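Local coordinates for putative HpcE protein (Mycolicibacterium smegmatis, PDB 6V77) that is of unknown function but belongs to the fumarylacetoacetate hydrolase (FAH) family and holds a zinc ion in an acidic site of its FAH-type fold, at residues S117-V122 with S243-G248; E121-V126 with G150-E155; G146-Q151 with S177-E182. All blocks are in the same frame, centred on the assembly; numbering follows the deposited sequence.

Contact 1. Residues S117-V122 with S243-G248. With ZN (zinc ion), chain L.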
ATOM      1  N   SER B 117       5.794  13.596  18.104  1.00 31.84           N
ATOM      2  CA  SER B 117       7.232  13.379  18.242  1.00 31.36           C
ATOM      3  C   SER B 117       7.748  12.880  16.902  1.00 28.86           C
ATOM      4  O   SER B 117       7.729  11.672  16.634  1.00 31.63           O
ATOM      5  CB  SER B 117       7.519  12.375  19.366  1.00 31.35           C
ATOM      6  OG  SER B 117       7.057  12.867  20.616  1.00 32.89           O
ATOM      7  N   VAL B 118       8.191  13.796  16.044  1.00 28.69           N
ATOM      8  CA  VAL B 118       8.566  13.429  14.680  1.00 27.74           C
ATOM      9  C   VAL B 118      10.056  13.106  14.633  1.00 28.35           C
ATOM     10  O   VAL B 118      10.899  13.911  15.046  1.00 29.87           O
ATOM     11  CB  VAL B 118       8.197  14.541  13.688  1.00 32.07           C
ATOM     12  CG1 VAL B 118       8.587  14.145  12.308  1.00 27.39           C
ATOM     13  CG2 VAL B 118       6.679  14.824  13.757  1.00 32.00           C
ATOM     14  N   ASP B 119      10.372  11.934  14.101  1.00 27.31           N
ATOM     15  CA  ASP B 119      11.695  11.350  14.191  1.00 27.34           C
ATOM     16  C   ASP B 119      12.215  11.083  12.783  1.00 29.64           C
ATOM     17  O   ASP B 119      11.432  10.870  11.852  1.00 26.79           O
ATOM     18  CB  ASP B 119      11.625  10.063  14.993  1.00 27.43           C
ATOM     19  CG  ASP B 119      12.937   9.672  15.609  1.00 32.24           C
ATOM     20  OD1 ASP B 119      13.971  10.332  15.348  1.00 34.16           O
ATOM     21  OD2 ASP B 119      12.915   8.695  16.383  1.00 30.35           O
ATOM     22  N   TRP B 120      13.540  11.099  12.638  1.00 28.30           N
ATOM     23  CA  TRP B 120      14.230  10.910  11.363  1.00 26.29           C
ATOM     24  C   TRP B 120      14.740   9.479  11.237  1.00 25.95           C
ATOM     25  O   TRP B 120      15.074   8.836  12.237  1.00 26.43           O
ATOM     26  CB  TRP B 120      15.419  11.875  11.257  1.00 26.96           C
ATOM     27  CG  TRP B 120      16.378  11.738  12.432  1.00 29.45           C
ATOM     28  CD1 TRP B 120      17.445  10.885  12.524  1.00 28.10           C
ATOM     29  CD2 TRP B 120      16.323  12.445  13.681  1.00 28.87           C
ATOM     30  NE1 TRP B 120      18.062  11.032  13.739  1.00 29.14           N
ATOM     31  CE2 TRP B 120      17.390  11.976  14.472  1.00 34.04           C
ATOM     32  CE3 TRP B 120      15.477  13.431  14.202  1.00 29.25           C
ATOM     33  CZ2 TRP B 120      17.639  12.457  15.747  1.00 32.03           C
ATOM     34  CZ3 TRP B 120      15.730  13.914  15.482  1.00 30.35           C
ATOM     35  CH2 TRP B 120      16.804  13.429  16.237  1.00 35.58           C
ATOM     36  N   GLU B 121      14.849   9.001   9.980  1.00 25.20           N
ATOM     37  CA  GLU B 121      15.351   7.649   9.685  1.00 24.87           C
ATOM     38  C   GLU B 121      15.890   7.650   8.246  1.00 24.39           C
ATOM     39  O   GLU B 121      15.107   7.462   7.311  1.00 24.17           O
ATOM     40  CB  GLU B 121      14.246   6.591   9.840  1.00 24.34           C
ATOM     41  CG  GLU B 121      13.617   6.433  11.245  1.00 24.83           C
ATOM     42  CD  GLU B 121      12.871   5.115  11.440  1.00 28.55           C
ATOM     43  OE1 GLU B 121      12.575   4.450  10.428  1.00 28.20           O
ATOM     44  OE2 GLU B 121      12.601   4.724  12.592  1.00 32.64           O
ATOM     45  N   VAL B 122      17.205   7.829   8.061  1.00 24.84           N
ATOM     46  CA  VAL B 122      17.760   7.700   6.707  1.00 24.46           C
ATOM     47  C   VAL B 122      17.668   6.247   6.270  1.00 27.13           C
ATOM     48  O   VAL B 122      17.925   5.329   7.059  1.00 25.66           O
ATOM     49  CB  VAL B 122      19.220   8.195   6.618  1.00 25.17           C
ATOM     50  CG1 VAL B 122      20.142   7.481   7.613  1.00 25.82           C
ATOM     51  CG2 VAL B 122      19.775   7.998   5.193  1.00 24.83           C
ATOM     52  N   SER B 243      21.219   3.138  13.469  1.00 27.45           N
ATOM     53  CA  SER B 243      21.016   3.744  14.782  1.00 27.56           C
ATOM     54  C   SER B 243      21.171   5.265  14.715  1.00 31.19           C
ATOM     55  O   SER B 243      21.594   5.843  13.706  1.00 29.39           O
ATOM     56  CB  SER B 243      21.990   3.158  15.793  1.00 31.29           C
ATOM     57  OG  SER B 243      23.303   3.625  15.535  1.00 34.97           O
ATOM     58  N   GLY B 244      20.831   5.920  15.824  1.00 31.76           N
ATOM     59  CA  GLY B 244      20.889   7.364  15.907  1.00 30.63           C
ATOM     60  C   GLY B 244      19.548   8.059  15.817  1.00 30.46           C
ATOM     61  O   GLY B 244      19.509   9.302  15.857  1.00 29.90           O
ATOM     62  N   VAL B 245      18.440   7.321  15.720  1.00 28.59           N
ATOM     63  CA  VAL B 245      17.159   8.017  15.657  1.00 28.16           C
ATOM     64  C   VAL B 245      16.905   8.745  16.978  1.00 31.94           C
ATOM     65  O   VAL B 245      17.481   8.428  18.029  1.00 30.51           O
ATOM     66  CB  VAL B 245      16.000   7.066  15.311  1.00 31.42           C
ATOM     67  CG1 VAL B 245      16.358   6.220  14.102  1.00 28.52           C
ATOM     68  CG2 VAL B 245      15.592   6.210  16.515  1.00 28.27           C
ATOM     69  N   GLY B 246      16.035   9.758  16.917  1.00 30.88           N
ATOM     70  CA  GLY B 246      15.801  10.592  18.086  1.00 33.04           C
ATOM     71  C   GLY B 246      15.160   9.854  19.244  1.00 31.29           C
ATOM     72  O   GLY B 246      15.456  10.143  20.405  1.00 32.44           O
ATOM     73  N   MET B 247      14.284   8.882  18.956  1.00 30.74           N
ATOM     74  CA  MET B 247      13.644   8.196  20.075  1.00 31.55           C
ATOM     75  C   MET B 247      14.616   7.293  20.834  1.00 32.13           C
ATOM     76  O   MET B 247      14.279   6.837  21.932  1.00 34.42           O
ATOM     77  CB  MET B 247      12.431   7.380  19.583  1.00 30.91           C
ATOM     78  CG  MET B 247      12.809   6.168  18.790  1.00 39.78           C
ATOM     79  SD  MET B 247      11.375   5.081  18.632  1.00 45.43           S
ATOM     80  CE  MET B 247      12.023   3.815  17.519  1.00 58.14           C
ATOM     81  N   GLY B 248      15.806   7.037  20.281  1.00 32.88           N
ATOM     82  CA  GLY B 248      16.827   6.244  20.937  1.00 35.48           C
ATOM     83  C   GLY B 248      17.825   7.029  21.766  1.00 37.60           C
ATOM     84  O   GLY B 248      18.660   6.426  22.453  1.00 35.99           O
TER
HETATM   85 ZN    ZN L 302      12.134   2.810   8.964  0.60 48.61          ZN
HETATM   86  O   HOH W   1      11.546   1.472   7.387  1.00 27.57           O
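The carboxylate of D119 receives two successive backbone N-H groups of the 3-10 segment 246-248. G246 N meets D119 OD1 at 2.7 Å on the syn lone pair, whereas M247 N reaches D119 OD2 at 2.9 Å from above the carboxylate plane, 38° out of it. CG of D119 stands anti to its own backbone N (chi1 -157°), which carries both oxygens across to the loop. The neighbouring indole lies over the backbone of G246: G246 N sits 3.3 Å above the W120 ring plane, offset toward the rim. There G246 fits closely, since a CB on it would run into both W120 CH2 and D119 OD1. At the ring edge, W120 NE1 donates a bent bond (137° at the hydrogen) to G244 O, 3.1 Å away. Further along, V245 CG1 packs at 4.0 Å against E121 CG, the two side chains crossing obliquely. Outside the pair, R156 forms salt bridges with D119 OD2 and E121 OE2, so one guanidinium spans the loop-holding acid and the metal-binding one. E121 OE1 coordinates zinc at 2.2 Å, placing the 243-248 loop beside the acidic metal site of the FAH fold.

Contact 2. Residues E121-V126 with G150-E155. With ZN (zinc ion), chain L.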
ATOM      1  N   GLU B 121      14.849   9.001   9.980  1.00 25.20           N
ATOM      2  CA  GLU B 121      15.351   7.649   9.685  1.00 24.87           C
ATOM      3  C   GLU B 121      15.890   7.650   8.246  1.00 24.39           C
ATOM      4  O   GLU B 121      15.107   7.462   7.311  1.00 24.17           O
ATOM      5  CB  GLU B 121      14.246   6.591   9.840  1.00 24.34           C
ATOM      6  CG  GLU B 121      13.617   6.433  11.245  1.00 24.83           C
ATOM      7  CD  GLU B 121      12.871   5.115  11.440  1.00 28.55           C
ATOM      8  OE1 GLU B 121      12.575   4.450  10.428  1.00 28.20           O
ATOM      9  OE2 GLU B 121      12.601   4.724  12.592  1.00 32.64           O
ATOM     10  N   VAL B 122      17.205   7.829   8.061  1.00 24.84           N
ATOM     11  CA  VAL B 122      17.760   7.700   6.707  1.00 24.46           C
ATOM     12  C   VAL B 122      17.668   6.247   6.270  1.00 27.13           C
ATOM     13  O   VAL B 122      17.925   5.329   7.059  1.00 25.66           O
ATOM     14  CB  VAL B 122      19.220   8.195   6.618  1.00 25.17           C
ATOM     15  CG1 VAL B 122      20.142   7.481   7.613  1.00 25.82           C
ATOM     16  CG2 VAL B 122      19.775   7.998   5.193  1.00 24.83           C
ATOM     17  N   GLU B 123      17.280   6.017   5.008  1.00 23.25           N
ATOM     18  CA  GLU B 123      17.198   4.643   4.525  1.00 25.89           C
ATOM     19  C   GLU B 123      17.636   4.544   3.073  1.00 25.47           C
ATOM     20  O   GLU B 123      17.439   5.469   2.278  1.00 24.67           O
ATOM     21  CB  GLU B 123      15.778   4.077   4.637  1.00 27.05           C
ATOM     22  CG  GLU B 123      15.171   4.272   6.019  1.00 25.84           C
ATOM     23  CD  GLU B 123      14.109   3.268   6.365  1.00 28.30           C
ATOM     24  OE1 GLU B 123      13.737   2.432   5.517  1.00 26.11           O
ATOM     25  OE2 GLU B 123      13.671   3.320   7.519  1.00 30.89           O
ATOM     26  N   LEU B 124      18.226   3.397   2.737  1.00 22.71           N
ATOM     27  CA  LEU B 124      18.389   3.022   1.339  1.00 22.08           C
ATOM     28  C   LEU B 124      17.034   2.606   0.789  1.00 21.37           C
ATOM     29  O   LEU B 124      16.331   1.793   1.402  1.00 21.75           O
ATOM     30  CB  LEU B 124      19.385   1.873   1.199  1.00 22.30           C
ATOM     31  CG  LEU B 124      19.540   1.323  -0.226  1.00 22.00           C
ATOM     32  CD1 LEU B 124      20.230   2.345  -1.093  1.00 22.28           C
ATOM     33  CD2 LEU B 124      20.345   0.027  -0.198  1.00 23.82           C
ATOM     34  N   VAL B 125      16.650   3.188  -0.344  1.00 21.11           N
ATOM     35  CA  VAL B 125      15.402   2.857  -1.028  1.00 20.54           C
ATOM     36  C   VAL B 125      15.746   2.043  -2.264  1.00 20.37           C
ATOM     37  O   VAL B 125      16.675   2.391  -3.001  1.00 20.65           O
ATOM     38  CB  VAL B 125      14.620   4.130  -1.402  1.00 20.47           C
ATOM     39  CG1 VAL B 125      13.367   3.777  -2.203  1.00 21.57           C
ATOM     40  CG2 VAL B 125      14.212   4.878  -0.145  1.00 24.70           C
ATOM     41  N   VAL B 126      14.999   0.958  -2.475  1.00 19.99           N
ATOM     42  CA  VAL B 126      15.161   0.043  -3.598  1.00 19.86           C
ATOM     43  C   VAL B 126      13.903   0.121  -4.451  1.00 19.47           C
ATOM     44  O   VAL B 126      12.787   0.103  -3.917  1.00 21.68           O
ATOM     45  CB  VAL B 126      15.404  -1.398  -3.108  1.00 20.72           C
ATOM     46  CG1 VAL B 126      15.394  -2.402  -4.305  1.00 21.23           C
ATOM     47  CG2 VAL B 126      16.731  -1.471  -2.331  1.00 21.23           C
ATOM     48  N   GLY B 150      16.148   7.777   0.850  1.00 21.97           N
ATOM     49  CA  GLY B 150      14.843   8.025   1.442  1.00 22.94           C
ATOM     50  C   GLY B 150      14.942   8.422   2.903  1.00 22.16           C
ATOM     51  O   GLY B 150      15.967   8.218   3.564  1.00 22.38           O
ATOM     52  N   GLN B 151      13.844   9.002   3.392  1.00 23.28           N
ATOM     53  CA  GLN B 151      13.607   9.228   4.813  1.00 25.54           C
ATOM     54  C   GLN B 151      12.354   8.461   5.187  1.00 25.81           C
ATOM     55  O   GLN B 151      11.354   8.534   4.470  1.00 29.54           O
ATOM     56  CB  GLN B 151      13.400  10.706   5.124  1.00 28.13           C
ATOM     57  CG  GLN B 151      14.682  11.449   5.510  1.00 33.12           C
ATOM     58  CD  GLN B 151      15.201  11.065   6.886  1.00 32.61           C
ATOM     59  OE1 GLN B 151      14.434  10.676   7.769  1.00 29.98           O
ATOM     60  NE2 GLN B 151      16.521  11.194   7.080  1.00 30.71           N
ATOM     61  N   ASP B 152      12.405   7.709   6.279  1.00 25.38           N
ATOM     62  CA  ASP B 152      11.177   7.158   6.859  1.00 23.60           C
ATOM     63  C   ASP B 152      10.816   8.013   8.070  1.00 23.89           C
ATOM     64  O   ASP B 152      11.044   7.640   9.220  1.00 24.79           O
ATOM     65  CB  ASP B 152      11.345   5.689   7.234  1.00 27.05           C
ATOM     66  CG  ASP B 152      10.089   5.097   7.836  1.00 25.34           C
ATOM     67  OD1 ASP B 152       9.014   5.737   7.749  1.00 25.02           O
ATOM     68  OD2 ASP B 152      10.146   3.986   8.388  1.00 27.73           O
ATOM     69  N   LEU B 153      10.250   9.191   7.800  1.00 23.24           N
ATOM     70  CA  LEU B 153       9.866  10.083   8.890  1.00 24.04           C
ATOM     71  C   LEU B 153       8.726   9.439   9.661  1.00 24.87           C
ATOM     72  O   LEU B 153       7.837   8.827   9.070  1.00 23.91           O
ATOM     73  CB  LEU B 153       9.452  11.451   8.352  1.00 24.86           C
ATOM     74  CG  LEU B 153      10.595  12.163   7.627  1.00 26.72           C
ATOM     75  CD1 LEU B 153      10.098  13.382   6.869  1.00 26.04           C
ATOM     76  CD2 LEU B 153      11.612  12.595   8.677  1.00 31.88           C
ATOM     77  N   SER B 154       8.761   9.571  10.984  1.00 25.11           N
ATOM     78  CA  SER B 154       7.918   8.759  11.860  1.00 25.49           C
ATOM     79  C   SER B 154       7.391   9.611  12.998  1.00 26.51           C
ATOM     80  O   SER B 154       8.184  10.142  13.779  1.00 30.40           O
ATOM     81  CB  SER B 154       8.714   7.573  12.426  1.00 29.62           C
ATOM     82  OG  SER B 154       9.359   6.827  11.382  1.00 26.99           O
ATOM     83  N   GLU B 155       6.069   9.689  13.141  1.00 26.79           N
ATOM     84  CA  GLU B 155       5.482  10.338  14.312  1.00 27.89           C
ATOM     85  C   GLU B 155       5.384   9.274  15.407  1.00 34.75           C
ATOM     86  O   GLU B 155       4.479   8.436  15.398  1.00 30.12           O
ATOM     87  CB  GLU B 155       4.132  10.967  13.961  1.00 28.06           C
ATOM     88  CG  GLU B 155       3.684  12.005  14.971  1.00 31.20           C
ATOM     89  CD  GLU B 155       3.303  11.357  16.265  1.00 36.12           C
ATOM     90  OE1 GLU B 155       2.252  10.683  16.288  1.00 32.95           O
ATOM     91  OE2 GLU B 155       4.079  11.462  17.231  1.00 31.41           O
TER
HETATM   92 ZN    ZN L 302      12.134   2.810   8.964  0.60 48.61          ZN
HETATM   93  O   HOH W   1      11.546   1.472   7.387  1.00 27.57           O
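This antiparallel pairing of strands 118-128 and 144-155 belongs to the central mixed sheet of the FAH fold and carries all three protein ligands of the zinc ion. Backbone bonds set the register. E123 and G150 form a hydrogen-bonded pair, with G150 N pointing nearly along the C=O axis of E123 and E123 N approaching G150 O from well above the carbonyl plane. V122 and Q151 follow as a non-hydrogen-bonded pair, and D152 N then closes a straight bond (168°) to E121 O at 2.9 Å.

One side chain adds to this ladder. The amide of Q151, its chain bent at chi2, turns OE1 back so that E121 N donates to it at 2.8 Å, in the carbonyl plane on a lone pair; T263 takes up Q151 NE2.

Metal coordination joins the carboxylates. E123 OE2 lies 2.2 Å from zinc and D152 OD2 2.4 Å from it. D152 runs alongside both glutamates, its carboxylate plane turned 90° from that of E121 and 83° from that of E123. K99 pairs with D152 OD1 and K171 donates to D152 OD2, which probably offsets the crowding of negative charge, while G240 N binds E123 OE1.

The clearest apolar contact is V125 CG2, 3.6 Å from G150 CA, over the place a CB would occupy. Water 1 completes the grouping: bound to zinc at 2.1 Å, it gives a weak hydrogen bond to E123 OE1.

Contact 3. Residues G146-Q151 with S177-E182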
ATOM      1  N   GLY B 146      16.977   0.183  -9.561  1.00 20.74           N
ATOM      2  CA  GLY B 146      18.028   1.009  -8.995  1.00 19.46           C
ATOM      3  C   GLY B 146      17.700   1.348  -7.561  1.00 18.25           C
ATOM      4  O   GLY B 146      16.727   0.856  -6.996  1.00 19.09           O
ATOM      5  N   VAL B 147      18.531   2.219  -6.974  1.00 18.76           N
ATOM      6  CA  VAL B 147      18.390   2.586  -5.572  1.00 18.61           C
ATOM      7  C   VAL B 147      18.289   4.098  -5.486  1.00 20.27           C
ATOM      8  O   VAL B 147      18.664   4.820  -6.409  1.00 22.41           O
ATOM      9  CB  VAL B 147      19.577   2.092  -4.710  1.00 20.43           C
ATOM     10  CG1 VAL B 147      19.654   0.569  -4.751  1.00 24.84           C
ATOM     11  CG2 VAL B 147      20.914   2.740  -5.168  1.00 24.26           C
ATOM     12  N   SER B 148      17.779   4.580  -4.356  1.00 21.15           N
ATOM     13  CA  SER B 148      17.730   6.015  -4.142  1.00 19.83           C
ATOM     14  C   SER B 148      17.841   6.285  -2.643  1.00 22.74           C
ATOM     15  O   SER B 148      17.970   5.365  -1.827  1.00 20.84           O
ATOM     16  CB  SER B 148      16.457   6.617  -4.768  1.00 21.50           C
ATOM     17  OG  SER B 148      16.582   8.046  -4.845  1.00 23.47           O
ATOM     18  N   VAL B 149      17.775   7.565  -2.280  1.00 20.87           N
ATOM     19  CA  VAL B 149      17.844   7.984  -0.883  1.00 20.89           C
ATOM     20  C   VAL B 149      16.426   8.197  -0.385  1.00 20.61           C
ATOM     21  O   VAL B 149      15.586   8.751  -1.105  1.00 24.00           O
ATOM     22  CB  VAL B 149      18.661   9.282  -0.720  1.00 21.35           C
ATOM     23  CG1 VAL B 149      18.869   9.607   0.775  1.00 26.80           C
ATOM     24  CG2 VAL B 149      20.017   9.239  -1.469  1.00 21.43           C
ATOM     25  N   GLY B 150      16.148   7.777   0.850  1.00 21.97           N
ATOM     26  CA  GLY B 150      14.843   8.025   1.442  1.00 22.94           C
ATOM     27  C   GLY B 150      14.942   8.422   2.903  1.00 22.16           C
ATOM     28  O   GLY B 150      15.967   8.218   3.564  1.00 22.38           O
ATOM     29  N   GLN B 151      13.844   9.002   3.392  1.00 23.28           N
ATOM     30  CA  GLN B 151      13.607   9.228   4.813  1.00 25.54           C
ATOM     31  C   GLN B 151      12.354   8.461   5.187  1.00 25.81           C
ATOM     32  O   GLN B 151      11.354   8.534   4.470  1.00 29.54           O
ATOM     33  CB  GLN B 151      13.400  10.706   5.124  1.00 28.13           C
ATOM     34  CG  GLN B 151      14.682  11.449   5.510  1.00 33.12           C
ATOM     35  CD  GLN B 151      15.201  11.065   6.886  1.00 32.61           C
ATOM     36  OE1 GLN B 151      14.434  10.676   7.769  1.00 29.98           O
ATOM     37  NE2 GLN B 151      16.521  11.194   7.080  1.00 30.71           N
ATOM     38  N   SER B 177       7.465  10.422   3.315  1.00 21.97           N
ATOM     39  CA  SER B 177       8.206   9.429   2.533  1.00 21.38           C
ATOM     40  C   SER B 177       8.901  10.075   1.343  1.00 21.23           C
ATOM     41  O   SER B 177       8.620   9.737   0.187  1.00 21.84           O
ATOM     42  CB  SER B 177       7.271   8.308   2.068  1.00 21.00           C
ATOM     43  OG  SER B 177       6.471   7.892   3.161  1.00 21.30           O
ATOM     44  N   PRO B 178       9.834  10.997   1.579  1.00 21.56           N
ATOM     45  CA  PRO B 178      10.584  11.556   0.454  1.00 21.50           C
ATOM     46  C   PRO B 178      11.584  10.546  -0.084  1.00 25.24           C
ATOM     47  O   PRO B 178      12.241   9.827   0.677  1.00 22.87           O
ATOM     48  CB  PRO B 178      11.296  12.772   1.070  1.00 22.10           C
ATOM     49  CG  PRO B 178      11.570  12.330   2.487  1.00 24.99           C
ATOM     50  CD  PRO B 178      10.318  11.512   2.881  1.00 22.08           C
ATOM     51  N   ILE B 179      11.700  10.505  -1.412  1.00 21.60           N
ATOM     52  CA  ILE B 179      12.631   9.626  -2.108  1.00 20.76           C
ATOM     53  C   ILE B 179      13.301  10.445  -3.194  1.00 21.69           C
ATOM     54  O   ILE B 179      12.619  11.165  -3.928  1.00 21.32           O
ATOM     55  CB  ILE B 179      11.921   8.412  -2.754  1.00 20.07           C
ATOM     56  CG1 ILE B 179      11.058   7.664  -1.736  1.00 19.95           C
ATOM     57  CG2 ILE B 179      12.965   7.477  -3.420  1.00 20.98           C
ATOM     58  CD1 ILE B 179      10.144   6.602  -2.377  1.00 19.59           C
ATOM     59  N   GLY B 180      14.624  10.330  -3.316  1.00 21.37           N
ATOM     60  CA  GLY B 180      15.333  11.035  -4.357  1.00 21.53           C
ATOM     61  C   GLY B 180      16.722  11.458  -3.936  1.00 22.30           C
ATOM     62  O   GLY B 180      17.244  10.999  -2.916  1.00 22.39           O
ATOM     63  N   PRO B 181      17.364  12.339  -4.728  1.00 22.00           N
ATOM     64  CA  PRO B 181      16.793  12.986  -5.915  1.00 22.18           C
ATOM     65  C   PRO B 181      16.764  12.109  -7.166  1.00 24.88           C
ATOM     66  O   PRO B 181      15.950  12.365  -8.052  1.00 24.84           O
ATOM     67  CB  PRO B 181      17.728  14.179  -6.140  1.00 26.44           C
ATOM     68  CG  PRO B 181      19.046  13.700  -5.611  1.00 29.99           C
ATOM     69  CD  PRO B 181      18.689  12.891  -4.387  1.00 22.73           C
ATOM     70  N   GLU B 182      17.637  11.109  -7.237  1.00 23.54           N
ATOM     71  CA  GLU B 182      17.823  10.336  -8.462  1.00 21.62           C
ATOM     72  C   GLU B 182      17.733   8.854  -8.180  1.00 21.08           C
ATOM     73  O   GLU B 182      18.049   8.397  -7.084  1.00 25.38           O
ATOM     74  CB  GLU B 182      19.185  10.639  -9.101  1.00 22.39           C
ATOM     75  CG  GLU B 182      19.256  12.042  -9.599  1.00 24.72           C
ATOM     76  CD  GLU B 182      20.634  12.467 -10.071  1.00 33.50           C
ATOM     77  OE1 GLU B 182      21.642  11.756  -9.844  1.00 31.58           O
ATOM     78  OE2 GLU B 182      20.691  13.550 -10.673  1.00 33.21           O
TER
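Two neighbouring antiparallel strands of the central sheet, 144-155 and 177-185, meet here; the axes of their parts 146-151 and 177-180 approach to 4.7 Å, with directions 147° apart. Two backbone bonds tie them. G180 N donates to V149 O at 2.9 Å. Q151 N reaches P178 O at 3.3 Å, and both bonds are fairly straight and lie in the plane of the accepting carbonyl. Between them G150 and I179 form a non-hydrogen-bonded pair, where CA-H groups are also turned onto carbonyls: I179 CA lies 3.2 Å from V149 O, and G150 CA similarly faces P178 O. The CA atoms of G150 and I179 are 4.5 Å apart.

In the mixed sheet of the FAH fold this pairing continues the layer that bears the metal ligands, since strand 144-155 has strand 118-128 as its other neighbour. The second strand turns a corner at P181, which follows a cis peptide bond. Beyond the corner, E182 O accepts a bond from S148 OG on the facing strand, before backbone pairing resumes between V147 and V184. The hydroxyl, anti to the backbone N of S148 (chi1 -166°), donates at an OG to E182 O distance of 2.7 Å from well above the carbonyl plane. The carboxylate of E182 is engaged elsewhere, in salt bridges with R2 and R58.

Apolar side-chain contacts flank the ladder. I179 CG2 touches S148 CB, on the side where V125 also packs. At the other end of the pairing, the ring of P178 lies against the aliphatic root of Q151, with P178 CG 3.6 Å from Q151 CB.

How the contacts relate
All three contacts are buried, but the centres of contacts 2 and 3 lie about 6 and 4 Å from the centre of the chain and that of contact 1 about 16 Å, farther out in the fold. Contacts 1 and 2 share strand 118-128, including E121, and both touch the zinc ion; contacts 2 and 3 share G150 and Q151 on strand 144-155. Contact 3 therefore joins the next strand to the metal-bearing pair, and V125 O to S148 N, 2.8 Å, is a probable hydrogen bond between the two. Chemistry shifts along this series, from a carboxylate and an indole gripping loop backbone, through a strand ladder topped by metal ligands, to a ladder extended by a serine hydroxyl.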